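Side-chain contact in putative O-methyltransferase (Klebsiella pneumoniae subsp. pneumoniae, PDB 3TFW), which probably transfers a methyl group from S-adenosylmethionine to an oxygen of an acceptor that remains to be identified: residues D31-L34 with E35-R39. Sequence-based numbering, arbitrary orientation.
Sequences DRVL and ENNHR
With CG trans to the backbone N (chi1 -165°), Arg32 runs extended to NE, while in Asn36, one turn on along helix 28-39, CG lies beside the backbone N (chi1 -73°) and the amide turns back along the helix, bringing both side chains to a single water. The water accepts from Arg32 NE and from Asn36 ND2, each at 3.0 Å, and so bridges the i and i+4 side chains. Asn36 ND2 also donates to Asn107 OD1 on helix 98-110, which fixes the rotation of the amide. The same first torsion in Glu35 lays CG 3.3 Å from Asp31 O, and the extended Glu35 side chain crosses that of Arg32 at about a right angle, with carboxylate and guanidinium planes 30° apart; Glu35 OE1 remains 5.8 Å from Arg32 NE, too far for a salt bridge. Helix 28-39 packs against helices 76-82 and 98-110 of this Rossmann-like, class I methyltransferase fold, with Val33 and Leu34 both touching Tyr76. Its alpha-helical hydrogen bonds include Asn37 N to Val33 O (3.0 Å) and His38 N to Leu34 O (3.1 Å). Within the buried face, the Asn37 amide donates through ND2 to Asp46 OD1, while its OD1 receives a weak bond from Asn107 ND2. Leu34 O lies over one face of the His38 imidazole, displaced toward the rim and 3.5 Å from His38 CG.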
# COMPACT_ATOMS: atom_id res chain seq x y z
N ASP A 31 -21.41 -6.73 -4.53
CA ASP A 31 -22.26 -7.38 -3.52
C ASP A 31 -22.74 -8.73 -4.04
O ASP A 31 -22.67 -9.73 -3.32
CB ASP A 31 -23.48 -6.51 -3.18
CG ASP A 31 -23.13 -5.24 -2.40
OD1 ASP A 31 -22.08 -5.20 -1.72
OD2 ASP A 31 -23.93 -4.29 -2.45
N ARG A 32 -23.21 -8.76 -5.28
CA ARG A 32 -23.75 -9.98 -5.88
C ARG A 32 -22.65 -11.02 -6.11
O ARG A 32 -22.88 -12.22 -5.91
CB ARG A 32 -24.47 -9.65 -7.18
CG ARG A 32 -25.36 -10.77 -7.70
CD ARG A 32 -26.40 -10.25 -8.68
NE ARG A 32 -26.98 -11.34 -9.46
CZ ARG A 32 -27.92 -11.19 -10.39
NH1 ARG A 32 -28.40 -9.98 -10.66
NH2 ARG A 32 -28.37 -12.25 -11.04
N VAL A 33 -21.47 -10.57 -6.52
CA VAL A 33 -20.31 -11.47 -6.68
C VAL A 33 -20.03 -12.23 -5.39
O VAL A 33 -19.84 -13.45 -5.42
CB VAL A 33 -19.05 -10.70 -7.17
CG1 VAL A 33 -17.79 -11.55 -6.99
CG2 VAL A 33 -19.21 -10.29 -8.62
N LEU A 34 -20.01 -11.51 -4.27
CA LEU A 34 -19.74 -12.11 -2.96
C LEU A 34 -20.87 -13.05 -2.54
O LEU A 34 -20.61 -14.12 -1.99
CB LEU A 34 -19.51 -11.02 -1.89
CG LEU A 34 -18.20 -10.22 -1.92
CD1 LEU A 34 -18.27 -9.01 -0.99
CD2 LEU A 34 -16.98 -11.08 -1.58
N GLU A 35 -22.10 -12.65 -2.80
CA GLU A 35 -23.28 -13.50 -2.55
C GLU A 35 -23.16 -14.82 -3.30
O GLU A 35 -23.43 -15.90 -2.75
CB GLU A 35 -24.57 -12.76 -2.94
CG GLU A 35 -24.96 -11.63 -2.01
CD GLU A 35 -26.05 -10.70 -2.57
OE1 GLU A 35 -26.56 -10.92 -3.69
OE2 GLU A 35 -26.41 -9.74 -1.86
N ASN A 36 -22.75 -14.74 -4.57
CA ASN A 36 -22.53 -15.92 -5.42
C ASN A 36 -21.47 -16.86 -4.86
O ASN A 36 -21.64 -18.09 -4.86
CB ASN A 36 -22.13 -15.50 -6.84
CG ASN A 36 -23.28 -14.93 -7.64
OD1 ASN A 36 -24.45 -15.03 -7.25
ND2 ASN A 36 -22.95 -14.32 -8.79
N ASN A 37 -20.35 -16.28 -4.42
CA ASN A 37 -19.26 -17.06 -3.82
C ASN A 37 -19.71 -17.86 -2.61
O ASN A 37 -19.41 -19.05 -2.48
CB ASN A 37 -18.08 -16.14 -3.45
CG ASN A 37 -17.37 -15.59 -4.67
OD1 ASN A 37 -17.72 -15.91 -5.80
ND2 ASN A 37 -16.35 -14.77 -4.45
N HIS A 38 -20.42 -17.18 -1.71
CA HIS A 38 -20.93 -17.81 -0.49
C HIS A 38 -21.94 -18.90 -0.81
O HIS A 38 -21.85 -20.01 -0.31
CB HIS A 38 -21.55 -16.77 0.45
CG HIS A 38 -20.54 -15.86 1.08
ND1 HIS A 38 -20.88 -14.62 1.58
CD2 HIS A 38 -19.21 -16.00 1.28
CE1 HIS A 38 -19.79 -14.04 2.07
NE2 HIS A 38 -18.77 -14.85 1.89
N ARG A 39 -22.89 -18.57 -1.68
CA ARG A 39 -23.89 -19.53 -2.16
C ARG A 39 -23.24 -20.80 -2.74
O ARG A 39 -23.69 -21.92 -2.48
CB ARG A 39 -24.83 -18.86 -3.17
CG ARG A 39 -25.94 -19.76 -3.71
CD ARG A 39 -26.97 -18.95 -4.49
NE ARG A 39 -27.39 -17.77 -3.74
CZ ARG A 39 -27.15 -16.51 -4.09
NH1 ARG A 39 -26.50 -16.23 -5.21
NH2 ARG A 39 -27.57 -15.52 -3.31
O HOH W 1 -25.45 -13.77 -10.30